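Local coordinates for hexapeptide transferase family protein (Anaplasma phagocytophilum, PDB 3IXC) that probably acts as a transferase of the hexapeptide-repeat, gamma-carbonic-anhydrase-like family and binds magnesium ions, its chain folding as a left-handed parallel beta-helix, at residues His111-Gly116 and Ser125-Arg130; Ala131-Gly136 and Ser143-Gly148. One frame throughout, in Å; residues are numbered along the deposited sequence. Where two conformers were deposited one is given.

Contact 1: His111-Gly116 and Ser125-Arg130; sequences HACTLG and SIVMDR. With MG (magnesium ion), chain B.
At a corner of the left-handed parallel beta-helix, H111 and A112 of one coil meet V127, D129 and R130 of the next, beside a magnesium site shared by two subunits. Two backbone bonds join the coils here. The N of H111 donates to O of V127 at 2.9 Å. Beyond the turn, N of R130 donates to O of A112 at 2.8 Å. A positive phi of 74° at R130 bends the chain at the corner, and its side chain sets out away from segment 111-116.

Inside the helix, V127 and C113 are in apolar contact. With CG1 of V127 set opposite its own backbone N (chi1 -177°), this methyl rests against CB of C113 at 3.6 Å and lies almost as near its sulfur. A compact cysteine and a beta-branched valine suit this buried interior.

Outside, the planes of the H111 imidazole and the D129 carboxylate are 19° apart, close to parallel, yet OD1 approaches the ring obliquely. The same oxygen lies close against CB of A112, at 3.2 Å, a snug contact that a short side chain can accommodate. A water molecule accepts from both ND1 of H111 and N of D129, tying ring to backbone. Histidine suits the place because its second nitrogen remains available to the metal: H88 and, from the second subunit, H106 complete the protein ligands, while NE2 of H111 binds magnesium at 2.4 Å.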
loop_
_atom_site.group_PDB
_atom_site.type_symbol
_atom_site.label_atom_id
_atom_site.label_comp_id
_atom_site.label_asym_id
_atom_site.label_seq_id
_atom_site.Cartn_x
_atom_site.Cartn_y
_atom_site.Cartn_z
ATOM N N HIS A 111 -8.008 4.776 -9.983
ATOM C CA HIS A 111 -8.687 6.076 -9.982
ATOM C C HIS A 111 -9.459 6.437 -11.283
ATOM O O HIS A 111 -8.885 6.513 -12.327
ATOM C CB HIS A 111 -7.641 7.169 -9.857
ATOM C CG HIS A 111 -7.715 7.935 -8.598
ATOM N ND1 HIS A 111 -7.668 9.303 -8.561
ATOM C CD2 HIS A 111 -7.842 7.528 -7.326
ATOM C CE1 HIS A 111 -7.737 9.700 -7.308
ATOM N NE2 HIS A 111 -7.842 8.640 -6.543
ATOM N N ALA A 112 -10.674 6.862 -11.155
ATOM C CA ALA A 112 -11.697 6.900 -12.229
ATOM C C ALA A 112 -11.320 6.293 -13.589
ATOM O O ALA A 112 -11.273 6.995 -14.603
ATOM C CB ALA A 112 -12.215 8.332 -12.403
ATOM N N CYS A 113 -11.084 4.986 -13.607
ATOM C CA CYS A 113 -10.641 4.301 -14.818
ATOM C C CYS A 113 -11.654 3.264 -15.294
ATOM O O CYS A 113 -12.632 2.968 -14.604
ATOM C CB CYS A 113 -9.277 3.641 -14.591
ATOM S SG CYS A 113 -9.238 2.432 -13.230
ATOM N N THR A 114 -11.411 2.713 -16.477
ATOM C CA THR A 114 -12.273 1.674 -17.031
ATOM C C THR A 114 -11.413 0.475 -17.403
ATOM O O THR A 114 -10.465 0.608 -18.177
ATOM C CB THR A 114 -13.026 2.191 -18.271
ATOM O OG1 THR A 114 -13.805 3.334 -17.902
ATOM C CG2 THR A 114 -13.945 1.117 -18.844
ATOM N N LEU A 115 -11.741 -0.689 -16.844
ATOM C CA LEU A 115 -10.986 -1.918 -17.112
ATOM C C LEU A 115 -11.913 -2.940 -17.751
ATOM O O LEU A 115 -12.910 -3.353 -17.146
ATOM C CB LEU A 115 -10.373 -2.476 -15.815
ATOM C CG LEU A 115 -9.611 -1.504 -14.898
ATOM C CD1 LEU A 115 -9.072 -2.242 -13.689
ATOM C CD2 LEU A 115 -8.467 -0.769 -15.632
ATOM N N GLY A 116 -11.598 -3.328 -18.982
ATOM C CA GLY A 116 -12.445 -4.259 -19.726
ATOM C C GLY A 116 -12.353 -5.667 -19.183
ATOM O O GLY A 116 -11.478 -5.983 -18.364
ATOM N N SER A 125 0.544 -1.514 -9.092
ATOM C CA SER A 125 0.314 -0.560 -10.189
ATOM C C SER A 125 -0.658 0.548 -9.802
ATOM O O SER A 125 -1.481 0.387 -8.900
ATOM C CB SER A 125 -0.211 -1.275 -11.443
ATOM O OG SER A 125 0.768 -2.159 -11.972
ATOM N N ILE A 126 -0.550 1.672 -10.505
ATOM C CA ILE A 126 -1.413 2.831 -10.311
ATOM C C ILE A 126 -2.064 3.104 -11.655
ATOM O O ILE A 126 -1.369 3.186 -12.670
ATOM C CB ILE A 126 -0.608 4.071 -9.861
ATOM C CG1 ILE A 126 0.127 3.796 -8.540
ATOM C CG2 ILE A 126 -1.525 5.302 -9.748
ATOM C CD1 ILE A 126 1.078 4.927 -8.113
ATOM N N VAL A 127 -3.392 3.204 -11.668
ATOM C CA VAL A 127 -4.135 3.514 -12.899
ATOM C C VAL A 127 -4.873 4.821 -12.641
ATOM O O VAL A 127 -5.717 4.902 -11.736
ATOM C CB VAL A 127 -5.121 2.383 -13.284
ATOM C CG1 VAL A 127 -5.824 2.709 -14.601
ATOM C CG2 VAL A 127 -4.369 1.053 -13.418
ATOM N N MET A 128 -4.560 5.837 -13.449
ATOM C CA MET A 128 -5.020 7.211 -13.213
ATOM C C MET A 128 -6.364 7.507 -13.878
ATOM O O MET A 128 -6.845 6.725 -14.708
ATOM C CB MET A 128 -3.967 8.226 -13.693
ATOM C CG MET A 128 -2.581 8.083 -13.056
ATOM S SD MET A 128 -2.432 8.699 -11.371
ATOM C CE MET A 128 -2.631 10.459 -11.622
ATOM N N ASP A 129 -6.946 8.652 -13.510
ATOM C CA ASP A 129 -8.232 9.116 -14.035
ATOM C C ASP A 129 -8.298 9.018 -15.554
ATOM O O ASP A 129 -7.371 9.425 -16.255
ATOM C CB ASP A 129 -8.499 10.571 -13.604
ATOM C CG ASP A 129 -9.089 10.688 -12.193
ATOM O OD1 ASP A 129 -9.403 9.660 -11.557
ATOM O OD2 ASP A 129 -9.259 11.831 -11.721
ATOM N N ARG A 130 -9.400 8.467 -16.051
ATOM C CA ARG A 130 -9.692 8.410 -17.488
ATOM C C ARG A 130 -8.855 7.382 -18.263
ATOM O O ARG A 130 -9.071 7.198 -19.458
ATOM C CB ARG A 130 -9.605 9.800 -18.158
ATOM C CG ARG A 130 -10.614 10.819 -17.640
ATOM C CD ARG A 130 -10.519 12.155 -18.386
ATOM N NE ARG A 130 -9.367 12.951 -17.959
ATOM C CZ ARG A 130 -8.224 13.059 -18.633
ATOM N NH1 ARG A 130 -8.056 12.427 -19.789
ATOM N NH2 ARG A 130 -7.246 13.817 -18.150
HETATM MG MG MG B . -8.902 9.643 -4.669
HETATM O O HOH W 1 -5.989 10.415 -11.168
HETATM O O HOH W 2 -8.896 11.344 -3.673
#

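Contact 2: Ala131-Gly136 and Ser143-Gly148; sequences AVMEEG and SLLTRG
Apolar packing between A131, M133 and L145 dominates this contact between successive coils of the left-handed parallel beta-helix, built here from hexapeptide repeats. L145, on strand 144-145, starts its side chain toward segment 131-136. Its CG stands opposite the backbone N (chi1 -174°), which carries the branched end inward. There CD2 touches two residues of the preceding coil: CB of A131 at 3.8 Å and CG of M133 at 4.1 Å. The methionine crosses the leucine obliquely, meeting it through the first part of its chain, while a bend at chi3 (69°) turns the terminal methyl. A131 and M133 illustrate the hexapeptide pattern, a small residue at the corner followed two places later by a bulky apolar one that fills the interior, here methionine where leucine, isoleucine or valine is usual. V127 and V151 also pack on L145, placing it firmly within the core.

Backbone proximity is the second element. Around the corner, O of T146 lies 3.8 Å from CB of A131, and the chain then passes over that residue with G148 close by. The positive phi of G148 (78°) is readily adopted by a residue without a side chain.

Polar bonding is supplied by residues outside the two segments. V132 pairs through its backbone with K149 and V151, while the hydroxyl of S143 is hydrogen-bonded to O of A140, and N of S143 to OG of S125. Where the two segments draw together at the corner, N of A131 and N of G148 lie 3.5 Å apart.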
loop_
_atom_site.group_PDB
_atom_site.type_symbol
_atom_site.label_atom_id
_atom_site.label_comp_id
_atom_site.label_asym_id
_atom_site.label_seq_id
_atom_site.Cartn_x
_atom_site.Cartn_y
_atom_site.Cartn_z
ATOM N N ALA A 131 -7.917 6.701 -17.600
ATOM C CA ALA A 131 -7.211 5.610 -18.271
ATOM C C ALA A 131 -8.183 4.476 -18.597
ATOM O O ALA A 131 -9.182 4.278 -17.904
ATOM C CB ALA A 131 -6.032 5.105 -17.432
ATOM N N VAL A 132 -7.898 3.753 -19.674
ATOM C CA VAL A 132 -8.743 2.644 -20.110
ATOM C C VAL A 132 -7.854 1.453 -20.403
ATOM O O VAL A 132 -6.839 1.585 -21.088
ATOM C CB VAL A 132 -9.544 2.998 -21.396
ATOM C CG1 VAL A 132 -10.309 1.771 -21.922
ATOM C CG2 VAL A 132 -10.499 4.161 -21.137
ATOM N N MET A 133 -8.228 0.292 -19.873
ATOM C CA MET A 133 -7.674 -0.963 -20.355
ATOM C C MET A 133 -8.772 -1.679 -21.131
ATOM O O MET A 133 -9.855 -1.943 -20.598
ATOM C CB MET A 133 -7.153 -1.827 -19.204
ATOM C CG MET A 133 -5.920 -1.228 -18.540
ATOM S SD MET A 133 -5.238 -2.270 -17.245
ATOM C CE MET A 133 -4.616 -3.648 -18.217
ATOM N N GLU A 134 -8.512 -1.951 -22.406
ATOM C CA GLU A 134 -9.475 -2.693 -23.208
ATOM C C GLU A 134 -9.537 -4.145 -22.739
ATOM O O GLU A 134 -8.683 -4.603 -21.976
ATOM C CB GLU A 134 -9.114 -2.611 -24.692
ATOM C CG GLU A 134 -9.209 -1.182 -25.241
ATOM C CD GLU A 134 -9.044 -1.119 -26.742
ATOM O OE1 GLU A 134 -8.578 -2.111 -27.353
ATOM O OE2 GLU A 134 -9.390 -0.059 -27.317
ATOM N N GLU A 135 -10.570 -4.859 -23.180
ATOM C CA GLU A 135 -10.720 -6.272 -22.849
ATOM C C GLU A 135 -9.413 -7.021 -23.127
ATOM O O GLU A 135 -8.780 -6.812 -24.161
ATOM C CB GLU A 135 -11.880 -6.864 -23.666
ATOM C CG GLU A 135 -12.018 -8.386 -23.622
ATOM C CD GLU A 135 -11.036 -9.120 -24.534
ATOM O OE1 GLU A 135 -10.783 -8.655 -25.673
ATOM O OE2 GLU A 135 -10.526 -10.178 -24.109
ATOM N N GLY A 136 -9.002 -7.884 -22.201
ATOM C CA GLY A 136 -7.877 -8.783 -22.464
ATOM C C GLY A 136 -6.540 -8.097 -22.689
ATOM O O GLY A 136 -5.765 -8.500 -23.561
ATOM N N SER A 143 3.484 -0.754 -12.565
ATOM C CA SER A 143 3.267 0.240 -13.617
ATOM C C SER A 143 2.520 1.466 -13.114
ATOM O O SER A 143 1.805 1.398 -12.113
ATOM C CB SER A 143 2.461 -0.351 -14.765
ATOM O OG SER A 143 3.133 -1.439 -15.372
ATOM N N LEU A 144 2.701 2.574 -13.829
ATOM C CA LEU A 144 1.958 3.808 -13.579
ATOM C C LEU A 144 1.287 4.217 -14.885
ATOM O O LEU A 144 1.934 4.810 -15.761
ATOM C CB LEU A 144 2.903 4.910 -13.081
ATOM C CG LEU A 144 2.369 6.349 -12.995
ATOM C CD1 LEU A 144 1.170 6.426 -12.070
ATOM C CD2 LEU A 144 3.454 7.317 -12.550
ATOM N N LEU A 145 0.006 3.878 -15.028
ATOM C CA LEU A 145 -0.738 4.190 -16.249
ATOM C C LEU A 145 -1.376 5.560 -16.091
ATOM O O LEU A 145 -2.284 5.739 -15.274
ATOM C CB LEU A 145 -1.800 3.116 -16.535
ATOM C CG LEU A 145 -2.548 3.243 -17.874
ATOM C CD1 LEU A 145 -1.589 3.139 -19.058
ATOM C CD2 LEU A 145 -3.640 2.183 -17.983
ATOM N N THR A 146 -0.888 6.525 -16.865
ATOM C CA THR A 146 -1.224 7.936 -16.636
ATOM C C THR A 146 -2.574 8.322 -17.244
ATOM O O THR A 146 -3.187 7.525 -17.965
ATOM C CB THR A 146 -0.090 8.867 -17.115
ATOM O OG1 THR A 146 0.159 8.646 -18.510
ATOM C CG2 THR A 146 1.189 8.582 -16.327
ATOM N N ARG A 147 -3.028 9.542 -16.944
ATOM C CA ARG A 147 -4.390 9.941 -17.279
ATOM C C ARG A 147 -4.705 9.814 -18.771
ATOM O O ARG A 147 -3.945 10.261 -19.632
ATOM C CB ARG A 147 -4.711 11.343 -16.748
ATOM C CG ARG A 147 -4.921 11.393 -15.231
ATOM C CD ARG A 147 -5.432 12.760 -14.785
ATOM N NE ARG A 147 -5.715 12.809 -13.351
ATOM C CZ ARG A 147 -6.187 13.880 -12.722
ATOM N NH1 ARG A 147 -6.427 14.996 -13.397
ATOM N NH2 ARG A 147 -6.417 13.841 -11.416
ATOM N N GLY A 148 -5.828 9.168 -19.061
ATOM C CA GLY A 148 -6.343 9.068 -20.425
ATOM C C GLY A 148 -5.690 8.069 -21.363
ATOM O O GLY A 148 -6.108 7.948 -22.512
#

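In the fold
The two contacts follow one another along the chain, with centres about 6 Å apart, and lie at successive levels of the same corner of the beta-helix. Probable backbone hydrogen bonds on two of its sheets join them: I126 O to L145 N at 2.8 Å, and G116 N to M133 O, also at 2.8 Å. At the corner, CB of C113 packs on O of A131 at 3.4 Å. Only contact 1 holds a magnesium ligand, H111. Contact 2 continues the structural core beyond it, the side chain of A131 lying about 8 Å from that of H111 and about 14 Å from a bound magnesium ion.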